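Local coordinates for protein KLLA0F20702p (PDB 5Y5A) that is an Est1 telomerase subunit that probably recruits telomerase to telomeres by binding Cdc13, at residues L239-C244 and A255-R260. Residues are numbered along the deposited sequence; the frame is centred on the assembly and turned at random.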
ATOM      1  N   LEU A 239       6.012   1.362  -3.901  1.00 40.53           N
ATOM      2  CA  LEU A 239       6.618   2.544  -4.504  1.00 40.59           C
ATOM      3  C   LEU A 239       6.483   2.510  -6.024  1.00 44.89           C
ATOM      4  O   LEU A 239       6.081   3.494  -6.652  1.00 45.02           O
ATOM      5  CB  LEU A 239       8.097   2.666  -4.122  1.00 40.58           C
ATOM      6  CG  LEU A 239       8.718   3.951  -4.677  1.00 51.89           C
ATOM      7  CD1 LEU A 239       8.432   5.134  -3.754  1.00 53.83           C
ATOM      8  CD2 LEU A 239      10.205   3.813  -4.938  1.00 52.67           C
ATOM      9  N   GLN A 240       6.805   1.368  -6.613  1.00 43.09           N
ATOM     10  CA  GLN A 240       6.795   1.254  -8.064  1.00 46.13           C
ATOM     11  C   GLN A 240       5.369   1.313  -8.597  1.00 48.80           C
ATOM     12  O   GLN A 240       5.121   1.864  -9.669  1.00 51.18           O
ATOM     13  CB  GLN A 240       7.492  -0.030  -8.501  1.00 52.96           C
ATOM     14  CG  GLN A 240       8.984  -0.041  -8.202  1.00 58.14           C
ATOM     15  CD  GLN A 240       9.742   1.075  -8.916  1.00 59.29           C
ATOM     16  OE1 GLN A 240       9.421   1.443 -10.051  1.00 55.52           O
ATOM     17  NE2 GLN A 240      10.756   1.616  -8.249  1.00 57.45           N
ATOM     18  N   ARG A 241       4.428   0.775  -7.829  1.00 51.27           N
ATOM     19  CA  ARG A 241       3.018   0.887  -8.179  1.00 47.22           C
ATOM     20  C   ARG A 241       2.586   2.348  -8.218  1.00 46.28           C
ATOM     21  O   ARG A 241       1.875   2.782  -9.126  1.00 45.17           O
ATOM     22  CB  ARG A 241       2.153   0.124  -7.184  1.00 46.60           C
ATOM     23  CG  ARG A 241       1.599  -1.163  -7.729  1.00 56.28           C
ATOM     24  CD  ARG A 241       0.286  -1.483  -7.071  1.00 52.54           C
ATOM     25  NE  ARG A 241       0.483  -1.689  -5.648  1.00 57.74           N
ATOM     26  CZ  ARG A 241       0.894  -2.835  -5.122  1.00 64.89           C
ATOM     27  NH1 ARG A 241       1.051  -2.942  -3.810  1.00 66.39           N
ATOM     28  NH2 ARG A 241       1.147  -3.875  -5.911  1.00 60.98           N
ATOM     29  N   GLY A 242       3.016   3.098  -7.211  1.00 42.24           N
ATOM     30  CA  GLY A 242       2.705   4.512  -7.132  1.00 41.98           C
ATOM     31  C   GLY A 242       3.290   5.271  -8.299  1.00 37.05           C
ATOM     32  O   GLY A 242       2.704   6.241  -8.778  1.00 41.70           O
ATOM     33  N   ILE A 243       4.457   4.834  -8.762  1.00 40.05           N
ATOM     34  CA  ILE A 243       5.090   5.490  -9.892  1.00 41.61           C
ATOM     35  C   ILE A 243       4.230   5.284 -11.133  1.00 45.45           C
ATOM     36  O   ILE A 243       4.033   6.219 -11.909  1.00 47.39           O
ATOM     37  CB  ILE A 243       6.528   4.993 -10.123  1.00 43.76           C
ATOM     38  CG1 ILE A 243       7.415   5.429  -8.953  1.00 50.35           C
ATOM     39  CG2 ILE A 243       7.098   5.580 -11.405  1.00 47.75           C
ATOM     40  CD1 ILE A 243       8.829   4.911  -9.019  1.00 57.97           C
ATOM     41  N   CYS A 244       3.685   4.081 -11.305  1.00 45.00           N
ATOM     42  CA  CYS A 244       2.734   3.856 -12.390  1.00 47.29           C
ATOM     43  C   CYS A 244       1.564   4.842 -12.295  1.00 48.61           C
ATOM     44  O   CYS A 244       1.173   5.422 -13.292  1.00 52.34           O
ATOM     45  CB  CYS A 244       2.202   2.417 -12.376  1.00 48.49           C
ATOM     46  SG  CYS A 244       3.421   1.118 -12.681  1.00 51.56           S
ATOM     47  N   ALA A 255      -0.069   8.830  -3.914  1.00 49.52           N
ATOM     48  CA  ALA A 255       0.188   9.201  -2.526  1.00 42.70           C
ATOM     49  C   ALA A 255      -0.032   8.020  -1.594  1.00 37.99           C
ATOM     50  O   ALA A 255       0.773   7.759  -0.704  1.00 39.42           O
ATOM     51  CB  ALA A 255      -0.711  10.373  -2.111  1.00 37.30           C
ATOM     52  N   TYR A 256      -1.139   7.312  -1.798  1.00 39.34           N
ATOM     53  CA  TYR A 256      -1.462   6.157  -0.971  1.00 39.83           C
ATOM     54  C   TYR A 256      -0.383   5.077  -1.081  1.00 34.78           C
ATOM     55  O   TYR A 256       0.093   4.556  -0.075  1.00 37.05           O
ATOM     56  CB  TYR A 256      -2.834   5.589  -1.356  1.00 38.50           C
ATOM     57  CG  TYR A 256      -3.110   4.242  -0.734  1.00 42.14           C
ATOM     58  CD1 TYR A 256      -3.293   4.108   0.640  1.00 40.52           C
ATOM     59  CD2 TYR A 256      -3.173   3.099  -1.519  1.00 47.54           C
ATOM     60  CE1 TYR A 256      -3.535   2.869   1.210  1.00 43.19           C
ATOM     61  CE2 TYR A 256      -3.417   1.861  -0.959  1.00 42.56           C
ATOM     62  CZ  TYR A 256      -3.595   1.749   0.398  1.00 47.81           C
ATOM     63  OH  TYR A 256      -3.835   0.505   0.934  1.00 54.12           O
ATOM     64  N   GLN A 257       0.013   4.759  -2.309  1.00 37.82           N
ATOM     65  CA  GLN A 257       1.060   3.770  -2.538  1.00 37.23           C
ATOM     66  C   GLN A 257       2.394   4.239  -1.959  1.00 39.52           C
ATOM     67  O   GLN A 257       3.158   3.439  -1.409  1.00 37.47           O
ATOM     68  CB  GLN A 257       1.192   3.481  -4.032  1.00 33.01           C
ATOM     69  CG  GLN A 257      -0.027   2.774  -4.624  1.00 41.38           C
ATOM     70  CD  GLN A 257      -0.124   1.311  -4.207  1.00 47.11           C
ATOM     71  OE1 GLN A 257       0.889   0.631  -4.020  1.00 47.80           O
ATOM     72  NE2 GLN A 257      -1.345   0.824  -4.063  1.00 49.47           N
ATOM     73  N   PHE A 258       2.674   5.534  -2.078  1.00 36.60           N
ATOM     74  CA  PHE A 258       3.887   6.089  -1.476  1.00 40.84           C
ATOM     75  C   PHE A 258       3.868   5.941   0.046  1.00 40.01           C
ATOM     76  O   PHE A 258       4.898   5.673   0.663  1.00 39.28           O
ATOM     77  CB  PHE A 258       4.070   7.566  -1.857  1.00 43.65           C
ATOM     78  CG  PHE A 258       4.343   7.790  -3.328  1.00 47.17           C
ATOM     79  CD1 PHE A 258       4.853   6.768  -4.120  1.00 39.10           C
ATOM     80  CD2 PHE A 258       4.084   9.022  -3.918  1.00 49.90           C
ATOM     81  CE1 PHE A 258       5.110   6.971  -5.480  1.00 45.09           C
ATOM     82  CE2 PHE A 258       4.335   9.232  -5.274  1.00 47.48           C
ATOM     83  CZ  PHE A 258       4.846   8.202  -6.055  1.00 46.35           C
ATOM     84  N   VAL A 259       2.697   6.123   0.649  1.00 39.52           N
ATOM     85  CA  VAL A 259       2.564   5.993   2.095  1.00 31.90           C
ATOM     86  C   VAL A 259       2.753   4.539   2.505  1.00 35.60           C
ATOM     87  O   VAL A 259       3.453   4.251   3.465  1.00 41.14           O
ATOM     88  CB  VAL A 259       1.195   6.503   2.585  1.00 36.44           C
ATOM     89  CG1 VAL A 259       0.940   6.057   4.018  1.00 36.17           C
ATOM     90  CG2 VAL A 259       1.141   8.024   2.482  1.00 34.66           C
ATOM     91  N   ARG A 260       2.143   3.618   1.757  1.00 40.26           N
ATOM     92  CA  ARG A 260       2.323   2.191   2.026  1.00 40.46           C
ATOM     93  C   ARG A 260       3.801   1.780   1.919  1.00 43.09           C
ATOM     94  O   ARG A 260       4.250   0.859   2.600  1.00 40.40           O
ATOM     95  CB  ARG A 260       1.483   1.345   1.064  1.00 37.12           C
ATOM     96  CG  ARG A 260      -0.043   1.483   1.218  1.00 38.00           C
ATOM     97  CD  ARG A 260      -0.536   0.987   2.580  1.00 35.59           C
ATOM     98  NE  ARG A 260      -0.055  -0.353   2.901  1.00 39.97           N
ATOM     99  CZ  ARG A 260      -0.695  -1.479   2.594  1.00 44.72           C
ATOM    100  NH1 ARG A 260      -1.854  -1.434   1.945  1.00 37.79           N
ATOM    101  NH2 ARG A 260      -0.177  -2.656   2.939  1.00 40.26           N
TER
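Gly242 lets helices 235-247 and 251-263 come close: its CA lies 3.6 Å from Gln257 CB, and where a side chain would point at the partner helix the CE1 corner of the Phe258 ring moves in instead, 3.8 Å from Gly242 C. The segment axes approach to 7.7 Å and run antiparallel at 168°, consistent with a helical hairpin of the TPR-like Est1 DNA/RNA binding domain, the region to which both helices belong.

Apolar contacts continue on one flank of the glycine. Leu239 CB is directed away from the other helix, but chi1 (-176°) sets CG anti to the backbone N and chi2 (83°) then brings CD1 to 4.0 Å from Phe258 CD1. Ile243 CG1 makes a looser approach to Phe258 CE1. Apart from these pairs, the backbone O of Leu239 lies at the edge of this ring, in its plane, 3.8 Å from Phe258 CE1.

The polar part is a single hydrogen bond, from Arg241 NE to Gln257 OE1 (2.9 Å). The donor sits above the amide carbonyl plane, and the guanidinium and amide planes are perpendicular. Gln257 OE1 also rests 3.4 Å from Arg241 CB, so the amide lies against the arginine's aliphatic base. A salt bridge from NH2 to Asp225 and a hydrogen bond from NH1 to Ser228 further fix this buried guanidinium.

Around the pair, Gln240 and Ile243 reach helix 179-206, Leu239 and Phe258 touch Asn274 of helix 271-279, and Tyr256 and Val259 pack on helix 339-379.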